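Long-range contacts in GphF Dehydratase 1 (Archangium violaceum, PDB 6MBF), which probably dehydrates a polyketide intermediate, and shifts the position of the resulting double bond, as part of the gephyronic acid polyketide synthase: residues L246-P251 with H260-R265; P142-E147 with G176-G181. One frame throughout, in Å; residues are numbered along the deposited sequence. Where two conformers were deposited one is given.

Interaction 1 of 2, residues L246-P251 with H260-R265; sequences LRLHPP and HTADLR
His249 and Thr261 meet ring face to methyl. Thr261 CG2 stands over one face of the His249 ring, offset toward the rim and 3.6 Å from the ring centroid, in a CH-pi contact. The edge of the same ring faces Asp263. His249 NE2 donates to Asp263 OD2 at 2.9 Å, close to the ring plane. The acceptor is met from above the carboxylate plane, and the two planes stand 62° apart. His249 CG is anti to its carbonyl carbon (chi1 -69°), which sets it 3.8 Å from Thr261 CB. Asp263 OD2 also takes a bond from a water that accepts from Arg247 NH1, while Asp263 OD1 is held by Ala279 N. Arg247 NE pairs with Glu178. An alanine in place of His249 would probably leave Asp263 OD2 without its histidine donor and the Thr261 methyl without its ring.

On the sheet face of Leu246, Leu248, Ala262 and Leu264, Leu248 CD2 packs 3.9 Å from His260 CB, and Leu246 CB lies 4.0 Å from Leu264 CG. Pro251 CB sits 3.7 Å from His260 CE1. A second water lies in the His260 ring plane at ND1 and joins it to His249 O and Thr261 N. His260 NE2 is hydrogen-bonded to Glu218.

Arg247 N donates to Asp263 O and Asp263 N to Arg247 O, as an antiparallel hydrogen-bonded pair. His249 N bonds Thr261 O at 2.8 Å. This is an antiparallel beta hairpin of strands 241-248 and 259-267, with Leu246 and Leu248 laid against helix 200-214, as expected of the hotdog fold of polyketide synthase dehydratases.

Interaction 2 of 2, residues P142-E147 with G176-G181; sequences PRLDGE and GREAIG
Pro142 and Leu144 both touch the end of Ile180. Ile180 CD1 lies 3.7 Å from Pro142 CG and 3.8 Å from Leu144 CB, so one methyl serves two loop residues. The Pro142 and Ile180 side chains slide past each other in opposite directions. Ile180 CD1 is anti to CA (chi2 173°), which carries this methyl outward from the strand to the loop.

Leu144 splits its two methyls. CD2 comes down on the strand backbone, 3.6 Å from Ala179 CA and 3.7 Å from Ile180 N. CD1 turns to the carboxylate of Glu178, 4.0 Å from OE1. The leucine CG is roughly anti to its backbone N (chi1 -151°), which carries CG toward the strand. The Leu144 and Glu178 side chains pass obliquely. All these contacts are van der Waals in kind.

The next shell fixes the partners. Glu178 OE1 accepts from His245 NE2, and OE2 is bound to Arg247 NE. The carboxylate beside Leu144 is therefore engaged through both oxygens, which would probably favour its charged form. His245 also touches Pro142 and Ile180. The loop has its own ties. Asp145 O accepts from Arg175 NH2, and Gly146 N donates to Glu173 OE2. Leu144 touches the side chains of Glu173 and Arg175 as well.

Ala179 points its CB away from the loop, to meet Leu172 and Leu246. Strand 178-184 thus receives the loop on the side of Glu178 and Ile180. It runs between strands 169-175 and 241-248, antiparallel to both. The loop of 142-147 comes after strand 121-131, packs on strand 178-184 through Pro142 and Leu144, and leads into the short strand 147-148, which pairs with 169-175.

In the fold
Interactions 1 and 2 lie on the same side of the chain's centre, with their own centres about 12 Å apart. They meet where strands 241-248 and 178-184 run side by side. Arg247 NE of interaction 1 and Glu178 OE2 of interaction 2 form a salt bridge at 2.8 Å. The backbone adds a probable hydrogen bond, Leu248 N to Arg177 O, at 2.9 Å. Along the chain, interaction 2 closes before interaction 1 opens. A bound magnesium ion lies about 13 Å from the side chain of Leu264, a distance that leaves it well away from the hairpin contact of interaction 1.

Interaction 1 of 2, residues L246-P251 with H260-R265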
loop_
_atom_site.group_PDB
_atom_site.type_symbol
_atom_site.label_atom_id
_atom_site.label_comp_id
_atom_site.label_asym_id
_atom_site.label_seq_id
_atom_site.Cartn_x
_atom_site.Cartn_y
_atom_site.Cartn_z
ATOM N N LEU A 246 -0.930 -11.215 -10.595
ATOM C CA LEU A 246 -0.243 -11.543 -9.353
ATOM C C LEU A 246 0.211 -12.994 -9.386
ATOM O O LEU A 246 -0.416 -13.842 -10.029
ATOM C CB LEU A 246 -1.133 -11.299 -8.120
ATOM C CG LEU A 246 -2.294 -12.275 -7.891
ATOM C CD1 LEU A 246 -1.871 -13.487 -7.046
ATOM C CD2 LEU A 246 -3.426 -11.577 -7.207
ATOM N N ARG A 247 1.312 -13.273 -8.691
ATOM C CA ARG A 247 1.815 -14.639 -8.564
ATOM C C ARG A 247 2.239 -14.884 -7.122
ATOM O O ARG A 247 3.149 -14.225 -6.611
ATOM C CB ARG A 247 2.983 -14.907 -9.526
ATOM C CG ARG A 247 3.603 -16.302 -9.339
ATOM C CD ARG A 247 4.753 -16.590 -10.326
ATOM N NE ARG A 247 4.315 -16.579 -11.720
ATOM C CZ ARG A 247 4.815 -15.793 -12.674
ATOM N NH1 ARG A 247 5.788 -14.928 -12.398
ATOM N NH2 ARG A 247 4.342 -15.874 -13.912
ATOM N N LEU A 248 1.584 -15.838 -6.471
ATOM C CA LEU A 248 1.981 -16.257 -5.138
ATOM C C LEU A 248 3.153 -17.224 -5.225
ATOM O O LEU A 248 3.182 -18.111 -6.083
ATOM C CB LEU A 248 0.798 -16.915 -4.424
ATOM C CG LEU A 248 -0.125 -15.947 -3.679
ATOM C CD1 LEU A 248 -1.516 -16.545 -3.523
ATOM C CD2 LEU A 248 0.464 -15.600 -2.311
ATOM N N HIS A 249 4.129 -17.042 -4.339
ATOM C CA HIS A 249 5.229 -17.978 -4.230
ATOM C C HIS A 249 4.721 -19.293 -3.639
ATOM O O HIS A 249 3.670 -19.325 -2.998
ATOM C CB HIS A 249 6.339 -17.386 -3.359
ATOM C CG HIS A 249 7.051 -16.230 -3.986
ATOM N ND1 HIS A 249 8.289 -15.802 -3.561
ATOM C CD2 HIS A 249 6.703 -15.417 -5.013
ATOM C CE1 HIS A 249 8.673 -14.771 -4.293
ATOM N NE2 HIS A 249 7.730 -14.517 -5.183
ATOM N N PRO A 250 5.442 -20.393 -3.850
ATOM C CA PRO A 250 5.012 -21.677 -3.286
ATOM C C PRO A 250 4.919 -21.600 -1.773
ATOM O O PRO A 250 5.872 -21.175 -1.103
ATOM C CB PRO A 250 6.111 -22.657 -3.736
ATOM C CG PRO A 250 7.235 -21.817 -4.222
ATOM C CD PRO A 250 6.631 -20.535 -4.706
ATOM N N PRO A 251 3.780 -21.973 -1.204
ATOM C CA PRO A 251 3.616 -21.907 0.250
ATOM C C PRO A 251 4.311 -23.076 0.931
ATOM O O PRO A 251 4.572 -24.118 0.330
ATOM C CB PRO A 251 2.097 -21.983 0.449
ATOM C CG PRO A 251 1.495 -22.122 -0.925
ATOM C CD PRO A 251 2.585 -22.512 -1.866
ATOM N N HIS A 260 3.094 -15.575 3.455
ATOM C CA HIS A 260 3.055 -15.740 2.010
ATOM C C HIS A 260 3.912 -14.650 1.385
ATOM O O HIS A 260 4.196 -13.623 2.012
ATOM C CB HIS A 260 1.636 -15.651 1.437
ATOM C CG HIS A 260 0.831 -16.894 1.614
ATOM N ND1 HIS A 260 0.980 -17.993 0.799
ATOM C CD2 HIS A 260 -0.151 -17.205 2.494
ATOM C CE1 HIS A 260 0.134 -18.935 1.175
ATOM N NE2 HIS A 260 -0.563 -18.483 2.203
ATOM N N THR A 261 4.310 -14.883 0.140
ATOM C CA THR A 261 5.030 -13.894 -0.656
ATOM C C THR A 261 4.384 -13.832 -2.032
ATOM O O THR A 261 3.929 -14.855 -2.553
ATOM C CB THR A 261 6.527 -14.236 -0.768
ATOM O OG1 THR A 261 7.096 -14.362 0.540
ATOM C CG2 THR A 261 7.289 -13.146 -1.526
ATOM N N ALA A 262 4.311 -12.633 -2.614
ATOM C CA ALA A 262 3.696 -12.475 -3.923
ATOM C C ALA A 262 4.422 -11.400 -4.719
ATOM O O ALA A 262 4.976 -10.450 -4.154
ATOM C CB ALA A 262 2.205 -12.115 -3.806
ATOM N N ASP A 263 4.401 -11.566 -6.040
ATOM C CA ASP A 263 4.823 -10.553 -6.996
ATOM C C ASP A 263 3.600 -10.063 -7.766
ATOM O O ASP A 263 2.653 -10.817 -7.997
ATOM C CB ASP A 263 5.862 -11.114 -7.975
ATOM C CG ASP A 263 7.015 -11.787 -7.272
ATOM O OD1 ASP A 263 7.588 -11.165 -6.358
ATOM O OD2 ASP A 263 7.345 -12.939 -7.636
ATOM N N LEU A 264 3.611 -8.792 -8.153
ATOM C CA LEU A 264 2.473 -8.220 -8.857
ATOM C C LEU A 264 2.950 -7.294 -9.962
ATOM O O LEU A 264 4.011 -6.672 -9.861
ATOM C CB LEU A 264 1.537 -7.437 -7.920
ATOM C CG LEU A 264 0.905 -8.170 -6.739
ATOM C CD1 LEU A 264 1.802 -8.109 -5.522
ATOM C CD2 LEU A 264 -0.447 -7.529 -6.423
ATOM N N ARG A 265 2.157 -7.224 -11.028
ATOM C CA ARG A 265 2.382 -6.313 -12.142
ATOM C C ARG A 265 1.060 -5.630 -12.451
ATOM O O ARG A 265 0.045 -6.305 -12.656
ATOM C CB ARG A 265 2.909 -7.059 -13.375
ATOM C CG ARG A 265 4.212 -7.822 -13.127
ATOM C CD ARG A 265 5.320 -6.863 -12.760
ATOM N NE ARG A 265 6.640 -7.489 -12.715
ATOM C CZ ARG A 265 7.278 -7.843 -11.603
ATOM N NH1 ARG A 265 6.722 -7.657 -10.411
ATOM N NH2 ARG A 265 8.490 -8.381 -11.689
HETATM O O HOH W 1 6.853 -13.850 -10.099
HETATM O O HOH W 2 3.410 -17.666 -0.768
#

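Interaction 2 of 2, residues P142-E147 with G176-G181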
loop_
_atom_site.group_PDB
_atom_site.type_symbol
_atom_site.label_atom_id
_atom_site.label_comp_id
_atom_site.label_asym_id
_atom_site.label_seq_id
_atom_site.Cartn_x
_atom_site.Cartn_y
_atom_site.Cartn_z
ATOM N N PRO A 142 -0.896 -11.558 -18.903
ATOM C CA PRO A 142 -1.112 -12.880 -19.503
ATOM C C PRO A 142 -2.570 -13.107 -19.858
ATOM O O PRO A 142 -3.478 -12.467 -19.332
ATOM C CB PRO A 142 -0.653 -13.850 -18.408
ATOM C CG PRO A 142 -0.741 -13.085 -17.152
ATOM C CD PRO A 142 -0.477 -11.646 -17.492
ATOM N N ARG A 143 -2.786 -14.035 -20.786
ATOM C CA ARG A 143 -4.126 -14.519 -21.100
ATOM C C ARG A 143 -4.322 -15.753 -20.234
ATOM O O ARG A 143 -4.016 -16.874 -20.631
ATOM C CB ARG A 143 -4.262 -14.804 -22.591
ATOM C CG ARG A 143 -3.199 -14.099 -23.455
ATOM C CD ARG A 143 -3.678 -13.848 -24.906
ATOM N NE ARG A 143 -4.310 -15.045 -25.442
ATOM C CZ ARG A 143 -4.617 -15.249 -26.723
ATOM N NH1 ARG A 143 -4.368 -14.324 -27.652
ATOM N NH2 ARG A 143 -5.194 -16.393 -27.076
ATOM N N LEU A 144 -4.807 -15.527 -19.012
ATOM C CA LEU A 144 -4.806 -16.565 -17.988
ATOM C C LEU A 144 -5.860 -17.632 -18.239
ATOM O O LEU A 144 -5.636 -18.806 -17.908
ATOM C CB LEU A 144 -5.026 -15.929 -16.612
ATOM C CG LEU A 144 -4.400 -16.656 -15.424
ATOM C CD1 LEU A 144 -2.892 -16.716 -15.588
ATOM C CD2 LEU A 144 -4.771 -15.946 -14.138
ATOM N N ASP A 145 -7.004 -17.254 -18.804
ATOM C CA ASP A 145 -8.138 -18.163 -18.950
ATOM C C ASP A 145 -8.460 -18.819 -17.606
ATOM O O ASP A 145 -8.493 -20.043 -17.462
ATOM C CB ASP A 145 -7.865 -19.207 -20.037
ATOM C CG ASP A 145 -9.080 -20.057 -20.352
ATOM O OD1 ASP A 145 -10.215 -19.609 -20.074
ATOM O OD2 ASP A 145 -8.897 -21.181 -20.872
ATOM N N GLY A 146 -8.657 -17.977 -16.596
ATOM C CA GLY A 146 -8.781 -18.448 -15.238
ATOM C C GLY A 146 -10.208 -18.776 -14.856
ATOM O O GLY A 146 -11.152 -18.634 -15.633
ATOM N N GLU A 147 -10.347 -19.244 -13.625
ATOM C CA GLU A 147 -11.642 -19.488 -13.015
ATOM C C GLU A 147 -12.041 -18.255 -12.217
ATOM O O GLU A 147 -11.242 -17.733 -11.437
ATOM C CB GLU A 147 -11.567 -20.719 -12.114
ATOM C CG GLU A 147 -12.816 -21.010 -11.313
ATOM C CD GLU A 147 -12.563 -22.038 -10.223
ATOM O OE1 GLU A 147 -12.570 -21.661 -9.030
ATOM O OE2 GLU A 147 -12.336 -23.219 -10.562
ATOM N N GLY A 176 -4.060 -21.877 -10.781
ATOM C CA GLY A 176 -2.961 -22.169 -9.869
ATOM C C GLY A 176 -2.797 -21.063 -8.836
ATOM O O GLY A 176 -3.768 -20.595 -8.232
ATOM N N ARG A 177 -1.553 -20.635 -8.625
ATOM C CA ARG A 177 -1.234 -19.558 -7.695
ATOM C C ARG A 177 -1.145 -18.200 -8.383
ATOM O O ARG A 177 -0.577 -17.260 -7.808
ATOM C CB ARG A 177 0.086 -19.841 -6.968
ATOM C CG ARG A 177 0.109 -21.085 -6.109
ATOM C CD ARG A 177 1.322 -21.070 -5.191
ATOM N NE ARG A 177 2.582 -21.105 -5.925
ATOM C CZ ARG A 177 3.164 -22.225 -6.352
ATOM N NH1 ARG A 177 2.600 -23.407 -6.111
ATOM N NH2 ARG A 177 4.312 -22.164 -7.012
ATOM N N GLU A 178 -1.682 -18.079 -9.593
ATOM C CA GLU A 178 -1.691 -16.829 -10.331
ATOM C C GLU A 178 -3.114 -16.328 -10.517
ATOM O O GLU A 178 -4.087 -17.092 -10.476
ATOM C CB GLU A 178 -1.013 -16.994 -11.696
ATOM C CG GLU A 178 0.439 -17.405 -11.586
ATOM C CD GLU A 178 1.185 -17.329 -12.912
ATOM O OE1 GLU A 178 0.720 -16.606 -13.823
ATOM O OE2 GLU A 178 2.244 -17.993 -13.030
ATOM N N ALA A 179 -3.232 -15.016 -10.710
ATOM C CA ALA A 179 -4.540 -14.418 -10.920
ATOM C C ALA A 179 -4.386 -13.152 -11.740
ATOM O O ALA A 179 -3.322 -12.531 -11.775
ATOM C CB ALA A 179 -5.243 -14.104 -9.596
ATOM N N ILE A 180 -5.474 -12.771 -12.401
ATOM C CA ILE A 180 -5.602 -11.453 -13.006
ATOM C C ILE A 180 -6.852 -10.803 -12.442
ATOM O O ILE A 180 -7.929 -11.415 -12.425
ATOM C CB ILE A 180 -5.653 -11.514 -14.540
ATOM C CG1 ILE A 180 -4.295 -11.949 -15.081
ATOM C CG2 ILE A 180 -6.043 -10.153 -15.109
ATOM C CD1 ILE A 180 -4.329 -12.188 -16.536
ATOM N N GLY A 181 -6.694 -9.589 -11.940
ATOM C CA GLY A 181 -7.791 -8.842 -11.372
ATOM C C GLY A 181 -7.954 -7.539 -12.125
ATOM O O GLY A 181 -7.001 -7.014 -12.705
#